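Long-range contacts in nitrogenase molybdenum-iron protein alpha chain (Clostridium pasteurianum, PDB 4WES), which forms, with the beta chain, the molybdenum-iron component of nitrogenase, which carries the metal clusters used to reduce dinitrogen to ammonium: residues S209-G214 with Q250-A255; A300-D305 with A420-S425; G336-L341 with D361-G366. All coordinates share one frame; numbering follows the deposited sequence.

Contact 1: residues S209-G214 with Q250-A255; sequences SINVLG and QNADKA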
loop_
_atom_site.group_PDB
_atom_site.type_symbol
_atom_site.label_atom_id
_atom_site.label_comp_id
_atom_site.label_asym_id
_atom_site.label_seq_id
_atom_site.Cartn_x
_atom_site.Cartn_y
_atom_site.Cartn_z
ATOM N N SER A 209 -13.825 -22.357 43.426
ATOM C CA SER A 209 -14.354 -21.299 42.576
ATOM C C SER A 209 -13.951 -19.914 43.066
ATOM O O SER A 209 -14.127 -19.566 44.234
ATOM C CB SER A 209 -15.878 -21.390 42.475
ATOM O OG SER A 209 -16.313 -22.427 41.600
ATOM N N ILE A 210 -13.401 -19.143 42.135
ATOM C CA ILE A 210 -13.008 -17.762 42.385
ATOM C C ILE A 210 -13.640 -16.885 41.298
ATOM O O ILE A 210 -13.946 -17.336 40.210
ATOM C CB ILE A 210 -11.469 -17.616 42.376
ATOM C CG1 ILE A 210 -10.870 -17.908 41.012
ATOM C CG2 ILE A 210 -10.885 -18.500 43.452
ATOM C CD1 ILE A 210 -10.773 -16.660 40.123
ATOM N N ASN A 211 -13.773 -15.595 41.612
ATOM C CA ASN A 211 -14.058 -14.582 40.597
ATOM C C ASN A 211 -12.892 -13.608 40.532
ATOM O O ASN A 211 -12.271 -13.333 41.545
ATOM C CB ASN A 211 -15.267 -13.740 40.933
ATOM C CG ASN A 211 -16.568 -14.514 41.015
ATOM O OD1 ASN A 211 -16.814 -15.466 40.259
ATOM N ND2 ASN A 211 -17.399 -14.116 41.994
ATOM N N VAL A 212 -12.622 -13.082 39.331
ATOM C CA VAL A 212 -11.741 -11.939 39.197
ATOM C C VAL A 212 -12.589 -10.699 38.984
ATOM O O VAL A 212 -13.285 -10.572 37.981
ATOM C CB VAL A 212 -10.703 -12.091 38.090
ATOM C CG1 VAL A 212 -9.707 -10.922 38.129
ATOM C CG2 VAL A 212 -9.966 -13.412 38.194
ATOM N N LEU A 213 -12.598 -9.827 39.978
ATOM C CA LEU A 213 -13.409 -8.616 39.955
ATOM C C LEU A 213 -12.586 -7.408 39.485
ATOM O O LEU A 213 -11.448 -7.211 39.946
ATOM C CB LEU A 213 -13.964 -8.300 41.337
ATOM C CG LEU A 213 -14.903 -9.319 41.999
ATOM C CD1 LEU A 213 -15.477 -8.721 43.269
ATOM C CD2 LEU A 213 -15.986 -9.791 41.053
ATOM N N GLY A 214 -13.186 -6.568 38.646
ATOM C CA GLY A 214 -12.504 -5.361 38.193
ATOM C C GLY A 214 -11.345 -5.696 37.281
ATOM O O GLY A 214 -10.215 -5.199 37.440
ATOM N N GLN A 250 -24.548 -13.089 36.136
ATOM C CA GLN A 250 -25.690 -13.550 36.948
ATOM C C GLN A 250 -25.333 -14.586 37.989
ATOM O O GLN A 250 -25.990 -14.676 39.021
ATOM C CB GLN A 250 -26.777 -14.144 36.061
ATOM C CG GLN A 250 -27.538 -13.140 35.219
ATOM C CD GLN A 250 -28.673 -13.827 34.503
ATOM O OE1 GLN A 250 -28.426 -14.793 33.764
ATOM N NE2 GLN A 250 -29.885 -13.355 34.719
ATOM N N ASN A 251 -24.297 -15.367 37.715
ATOM C CA ASN A 251 -23.828 -16.392 38.624
ATOM C C ASN A 251 -22.555 -16.016 39.384
ATOM O O ASN A 251 -21.884 -16.885 39.939
ATOM C CB ASN A 251 -23.649 -17.698 37.876
ATOM C CG ASN A 251 -24.963 -18.313 37.489
ATOM O OD1 ASN A 251 -25.679 -18.830 38.339
ATOM N ND2 ASN A 251 -25.316 -18.222 36.229
ATOM N N ALA A 252 -22.279 -14.717 39.521
ATOM C CA ALA A 252 -21.082 -14.313 40.225
ATOM C C ALA A 252 -21.108 -14.772 41.706
ATOM O O ALA A 252 -20.061 -14.921 42.319
ATOM C CB ALA A 252 -20.858 -12.814 40.156
ATOM N N ASP A 253 -22.299 -14.998 42.278
ATOM C CA ASP A 253 -22.384 -15.448 43.653
ATOM C C ASP A 253 -21.914 -16.894 43.860
ATOM O O ASP A 253 -21.806 -17.332 44.994
ATOM C CB ASP A 253 -23.807 -15.272 44.200
ATOM C CG ASP A 253 -24.860 -16.036 43.393
ATOM O OD1 ASP A 253 -24.811 -16.026 42.146
ATOM O OD2 ASP A 253 -25.740 -16.656 44.036
ATOM N N LYS A 254 -21.627 -17.631 42.806
ATOM C CA LYS A 254 -21.227 -19.026 42.895
ATOM C C LYS A 254 -19.707 -19.140 42.973
ATOM O O LYS A 254 -19.050 -19.789 42.130
ATOM C CB LYS A 254 -21.819 -19.806 41.726
ATOM C CG LYS A 254 -23.337 -19.759 41.664
ATOM C CD LYS A 254 -23.968 -20.466 42.868
ATOM C CE LYS A 254 -25.391 -19.992 43.102
ATOM N NZ LYS A 254 -26.206 -20.270 41.909
ATOM N N ALA A 255 -19.139 -18.498 43.998
ATOM C CA ALA A 255 -17.703 -18.490 44.208
ATOM C C ALA A 255 -17.415 -18.489 45.681
ATOM O O ALA A 255 -18.228 -18.042 46.481
ATOM C CB ALA A 255 -17.029 -17.284 43.559
HETATM O O HOH W 1 -18.865 -22.121 40.485
#
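Asn211 reaches from its strand to the turn around Ala252 and makes the one direct hydrogen bond between 209-214 and 250-255. CG, anti to the carbonyl carbon (chi1 -63°), is carried toward the turn, and Asn211 ND2 donates to Ala252 O at 2.8 Å. The bond is nearly straight (161° at the hydrogen) and meets a lone pair in the carbonyl plane. ND2 also bonds Asn258 OD1, while OD1 is bonded by Asn237 ND2, so three partners fix the rotation of the amide. A water provides the second polar link: in the conformer of Ser209 described, one of two deposited, it donates to Ser209 OG at 2.8 Å and to Lys254 O at 2.9 Å. The same hydroxyl bonds Lys206 O. These links lie in a Rossmann-like parallel sheet, where the beta-alpha-beta crossover from strand 235-239 through helix 246-250 to strand 257-260 skips over the intervening strand 209-215. The type I turn Asn251-Lys254 brings the chain back into the sheet. Van der Waals contact gathers around the methyl of Ala255, whose CB packs against the amide at 3.6 Å from Asn211 ND2 and lies 4.4 Å from Ser209 CB.

Contact 2: residues A300-D305 with A420-S425; sequences AKCFDD and AGVPLS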
loop_
_atom_site.group_PDB
_atom_site.type_symbol
_atom_site.label_atom_id
_atom_site.label_comp_id
_atom_site.label_asym_id
_atom_site.label_seq_id
_atom_site.Cartn_x
_atom_site.Cartn_y
_atom_site.Cartn_z
ATOM N N ALA A 300 -3.621 -19.291 47.781
ATOM C CA ALA A 300 -3.376 -20.624 48.313
ATOM C C ALA A 300 -3.525 -20.624 49.836
ATOM O O ALA A 300 -4.054 -21.566 50.416
ATOM C CB ALA A 300 -1.996 -21.114 47.917
ATOM N N LYS A 301 -3.095 -19.558 50.497
ATOM C CA LYS A 301 -3.279 -19.452 51.934
ATOM C C LYS A 301 -4.762 -19.447 52.318
ATOM O O LYS A 301 -5.160 -20.067 53.303
ATOM C CB LYS A 301 -2.588 -18.214 52.488
ATOM C CG LYS A 301 -1.070 -18.334 52.534
ATOM C CD LYS A 301 -0.363 -17.029 52.838
ATOM C CE LYS A 301 1.134 -17.208 52.676
ATOM N NZ LYS A 301 1.861 -15.946 52.899
ATOM N N CYS A 302 -5.578 -18.749 51.526
ATOM C CA CYS A 302 -7.013 -18.695 51.814
ATOM C C CYS A 302 -7.672 -20.055 51.682
ATOM O O CYS A 302 -8.499 -20.418 52.522
ATOM C CB CYS A 302 -7.711 -17.674 50.902
ATOM S SG CYS A 302 -7.314 -15.948 51.220
ATOM N N PHE A 303 -7.346 -20.802 50.634
ATOM C CA PHE A 303 -7.958 -22.104 50.404
ATOM C C PHE A 303 -7.390 -23.193 51.321
ATOM O O PHE A 303 -8.097 -24.154 51.681
ATOM C CB PHE A 303 -7.875 -22.505 48.932
ATOM C CG PHE A 303 -8.932 -21.851 48.086
ATOM C CD1 PHE A 303 -8.689 -20.654 47.468
ATOM C CD2 PHE A 303 -10.171 -22.413 47.926
ATOM C CE1 PHE A 303 -9.665 -20.046 46.712
ATOM C CE2 PHE A 303 -11.158 -21.815 47.176
ATOM C CZ PHE A 303 -10.904 -20.618 46.541
ATOM N N ASP A 304 -6.118 -23.063 51.697
ATOM C CA ASP A 304 -5.402 -24.032 52.526
ATOM C C ASP A 304 -5.695 -25.485 52.157
ATOM O O ASP A 304 -6.057 -26.314 52.989
ATOM C CB ASP A 304 -5.698 -23.746 53.985
ATOM C CG ASP A 304 -4.737 -24.450 54.933
ATOM O OD1 ASP A 304 -3.613 -24.835 54.524
ATOM O OD2 ASP A 304 -5.134 -24.584 56.097
ATOM N N ASP A 305 -5.506 -25.783 50.887
ATOM C CA ASP A 305 -5.643 -27.108 50.324
ATOM C C ASP A 305 -4.240 -27.596 49.912
ATOM O O ASP A 305 -3.551 -26.945 49.130
ATOM C CB ASP A 305 -6.546 -27.003 49.098
ATOM C CG ASP A 305 -6.770 -28.328 48.409
ATOM O OD1 ASP A 305 -5.893 -28.799 47.667
ATOM O OD2 ASP A 305 -7.854 -28.906 48.563
ATOM N N ALA A 420 -1.170 -12.767 58.999
ATOM C CA ALA A 420 -0.159 -13.360 58.131
ATOM C C ALA A 420 0.087 -12.575 56.827
ATOM O O ALA A 420 0.895 -13.000 56.019
ATOM C CB ALA A 420 -0.519 -14.806 57.829
ATOM N N GLY A 421 -0.604 -11.452 56.625
ATOM C CA GLY A 421 -0.346 -10.565 55.489
ATOM C C GLY A 421 -1.306 -10.718 54.315
ATOM O O GLY A 421 -1.114 -10.069 53.279
ATOM N N VAL A 422 -2.356 -11.524 54.450
ATOM C CA VAL A 422 -3.272 -11.712 53.343
ATOM C C VAL A 422 -4.249 -10.535 53.346
ATOM O O VAL A 422 -4.829 -10.229 54.397
ATOM C CB VAL A 422 -4.020 -13.048 53.503
ATOM C CG1 VAL A 422 -5.042 -13.231 52.397
ATOM C CG2 VAL A 422 -3.044 -14.219 53.522
ATOM N N PRO A 423 -4.432 -9.866 52.190
ATOM C CA PRO A 423 -5.196 -8.611 52.148
ATOM C C PRO A 423 -6.703 -8.878 52.012
ATOM O O PRO A 423 -7.348 -8.487 51.026
ATOM C CB PRO A 423 -4.627 -7.903 50.929
ATOM C CG PRO A 423 -4.247 -9.033 50.010
ATOM C CD PRO A 423 -3.715 -10.119 50.925
ATOM N N LEU A 424 -7.245 -9.595 53.005
ATOM C CA LEU A 424 -8.680 -9.855 53.066
ATOM C C LEU A 424 -9.433 -8.550 53.348
ATOM O O LEU A 424 -9.207 -7.889 54.362
ATOM C CB LEU A 424 -8.990 -10.917 54.121
ATOM C CG LEU A 424 -8.800 -12.355 53.678
ATOM C CD1 LEU A 424 -8.620 -13.281 54.845
ATOM C CD2 LEU A 424 -9.977 -12.823 52.827
ATOM N N SER A 425 -10.336 -8.219 52.444
ATOM C CA SER A 425 -11.160 -7.010 52.541
ATOM C C SER A 425 -10.327 -5.792 52.861
ATOM O O SER A 425 -10.729 -4.952 53.639
ATOM C CB SER A 425 -12.286 -7.239 53.562
ATOM O OG SER A 425 -12.973 -8.439 53.216
#
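Val422 meets the last turn of helix 289-303 with both of its methyls, one for each of two successive helix residues. CG1, anti to the backbone N (chi1 177°), touches the sulfur of Cys302, with Cys302 SG and Val422 CG1 3.7 Å apart. Val422 CG2 rests on the aliphatic part of Lys301, 3.9 Å from Lys301 CD, with Lys301 CB a little farther off. The lysine is extended beyond CG, and its methylenes cross the valine obliquely. Leu424 adds a looser apolar contact, its CD2 lying 4.4 Å from Cys302 SG.

No hydrogen bond joins the two segments; Lys301 NZ stays 4.4 Å from Ala420 O. The backbone bonds serve instead to shape the loop. Gly421 ends helix 411-419 in a Schellman motif, with positive phi. Pro423 then centres an inverse gamma turn closed by a weak bond from Leu424 N to Val422 O. Val422 and Leu424, on either side of the proline, both direct their CB toward the helix.

In the fold, 420-425 joins two helix ends to a sheet margin. Val422, Leu424 and Cys302 all pack on Ile282 of strand 281-283, and Pro423 and Ser425 make backbone hydrogen bonds to Lys283 and Trp281. Leu417 of helix 411-419 touches Lys301, Val422 and Leu424. A molecule of 2-methyl-2,4-pentanediol, probably from the crystallisation liquor, lies by Cys302 and bonds its carbonyl O.

Cohesion across this interface therefore probably rests on dispersion and on the burial of Val422, with the methylenes of Lys301, an exposed residue, covering part of the valine.

Contact 3: residues G336-L341 with D361-G366; sequences GKTACL and DSLVAG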
loop_
_atom_site.group_PDB
_atom_site.type_symbol
_atom_site.label_atom_id
_atom_site.label_comp_id
_atom_site.label_asym_id
_atom_site.label_seq_id
_atom_site.Cartn_x
_atom_site.Cartn_y
_atom_site.Cartn_z
ATOM N N GLY A 336 18.344 1.442 36.433
ATOM C CA GLY A 336 18.884 2.788 36.625
ATOM C C GLY A 336 18.129 3.882 35.965
ATOM O O GLY A 336 18.496 5.055 36.118
ATOM N N LYS A 337 17.090 3.553 35.222
ATOM C CA LYS A 337 16.265 4.568 34.596
ATOM C C LYS A 337 15.140 4.987 35.523
ATOM O O LYS A 337 14.838 4.312 36.515
ATOM C CB LYS A 337 15.731 4.022 33.284
ATOM C CG LYS A 337 16.857 3.740 32.322
ATOM C CD LYS A 337 16.408 3.189 31.023
ATOM C CE LYS A 337 17.547 2.743 30.170
ATOM N NZ LYS A 337 18.346 3.908 29.727
ATOM N N THR A 338 14.537 6.126 35.227
ATOM C CA THR A 338 13.459 6.683 36.038
ATOM C C THR A 338 12.164 6.780 35.232
ATOM O O THR A 338 12.155 6.930 34.008
ATOM C CB THR A 338 13.829 8.093 36.567
ATOM O OG1 THR A 338 14.071 8.940 35.450
ATOM C CG2 THR A 338 15.035 8.021 37.479
ATOM N N ALA A 339 11.057 6.732 35.978
ATOM C CA ALA A 339 9.723 6.713 35.384
ATOM C C ALA A 339 8.758 7.586 36.156
ATOM O O ALA A 339 8.882 7.772 37.378
ATOM C CB ALA A 339 9.194 5.288 35.319
ATOM N N CYS A 340 7.725 8.027 35.436
ATOM C CA CYS A 340 6.511 8.589 36.033
ATOM C C CYS A 340 5.316 7.755 35.519
ATOM O O CYS A 340 5.364 7.264 34.407
ATOM C CB CYS A 340 6.339 10.049 35.628
ATOM S SG CYS A 340 7.763 11.109 35.897
ATOM N N LEU A 341 4.286 7.671 36.359
ATOM C CA LEU A 341 3.063 6.959 35.972
ATOM C C LEU A 341 1.839 7.791 36.238
ATOM O O LEU A 341 1.623 8.229 37.363
ATOM C CB LEU A 341 2.898 5.636 36.724
ATOM C CG LEU A 341 4.008 4.633 36.632
ATOM C CD1 LEU A 341 5.036 4.803 37.697
ATOM C CD2 LEU A 341 3.452 3.222 36.727
ATOM N N ASP A 361 13.122 3.296 38.578
ATOM C CA ASP A 361 12.757 4.056 39.751
ATOM C C ASP A 361 11.566 4.949 39.448
ATOM O O ASP A 361 11.693 5.916 38.674
ATOM C CB ASP A 361 13.985 4.896 40.160
ATOM C CG ASP A 361 13.755 5.762 41.359
ATOM O OD1 ASP A 361 12.674 5.728 41.975
ATOM O OD2 ASP A 361 14.723 6.500 41.710
ATOM N N SER A 362 10.409 4.641 40.047
ATOM C CA SER A 362 9.208 5.423 39.864
ATOM C C SER A 362 9.187 6.627 40.782
ATOM O O SER A 362 9.048 6.489 41.989
ATOM C CB SER A 362 7.958 4.573 40.051
ATOM O OG SER A 362 7.943 3.521 39.105
ATOM N N LEU A 363 9.335 7.812 40.210
ATOM C CA LEU A 363 9.509 9.035 41.000
ATOM C C LEU A 363 8.238 9.822 41.209
ATOM O O LEU A 363 8.149 10.613 42.147
ATOM C CB LEU A 363 10.523 9.933 40.291
ATOM C CG LEU A 363 11.936 9.355 40.237
ATOM C CD1 LEU A 363 12.911 10.334 39.594
ATOM C CD2 LEU A 363 12.388 9.024 41.648
ATOM N N VAL A 364 7.276 9.646 40.300
ATOM C CA VAL A 364 6.058 10.432 40.268
ATOM C C VAL A 364 4.925 9.465 39.932
ATOM O O VAL A 364 5.074 8.662 39.005
ATOM C CB VAL A 364 6.118 11.502 39.147
ATOM C CG1 VAL A 364 4.791 12.227 39.065
ATOM C CG2 VAL A 364 7.288 12.460 39.342
ATOM N N ALA A 365 3.816 9.557 40.650
ATOM C CA ALA A 365 2.639 8.782 40.294
ATOM C C ALA A 365 1.393 9.546 40.638
ATOM O O ALA A 365 1.360 10.366 41.559
ATOM C CB ALA A 365 2.631 7.450 41.010
ATOM N N GLY A 366 0.318 9.283 39.890
ATOM C CA GLY A 366 -0.952 9.918 40.183
ATOM C C GLY A 366 -2.063 9.199 39.473
ATOM O O GLY A 366 -1.830 8.349 38.602
#
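Strands 338-341 and 361-366 run parallel, their axes 4.5 Å apart at closest and 43° from alignment, and five backbone hydrogen bonds join them, beginning with Asp361 N to Lys337 O. Ala339 next donates to Asp361 O, and Ala339 O accepts from Leu363 N at 2.9 Å, nearly along the C=O axis. Leu341 repeats the pattern with Val364 O and Gly366 N. Between these two groups, 361-366 carries one extra residue: Ala339 pairs with Ser362 but Leu341 with Ala365, a beta bulge with Leu363 at helical psi (-24°). It leaves Val364 N buried with no partner in the model, 3.8 Å from Ala339 O.

The strands are neighbours within a mixed sheet, linked by a beta-alpha-beta crossover that includes helix 352-357. At and just after their C-terminal ends, Val343-Arg347 and Phe369 line the pocket of the molybdenum cluster; the cluster itself is about 10 Å from the side chain of Leu341.

On one face Cys340 SG lies 3.7 Å from both CB and CG2 of Val364, and Val452 of helix 446-456 packs on both Cys340 and Val364. Thr338 CG2 touches CD1 of the bulged Leu363 at 3.8 Å, and Asp361 bonds His435 through OD1. On the other face Leu341, with chi2 at 90°, places CD1 3.5 Å from Ser362 OG, and Leu355 of the crossover helix packs against both residues.

Overall arrangement
Contacts 1 and 2 are neighbours, while contact 3 belongs to a different sheet, its centre about 34 Å from that of contact 1 and 31 Å from that of contact 2. Strand 281-283 helps unite the first two: it closes one side of the sheet that holds contact 1 and packs against contact 2. They also meet directly, Ile210 CG2 lying 3.7 Å from Phe303 CZ. Contact 1 is buried, the others partly so, with exposed residues touching only in contact 2. Chemistry follows the elements joined: strand with turn through an amide and a water, helix end with loop through apolar touches, strand with strand through backbone pairing. Contact 3 is nested within the loop that contact 2 closes.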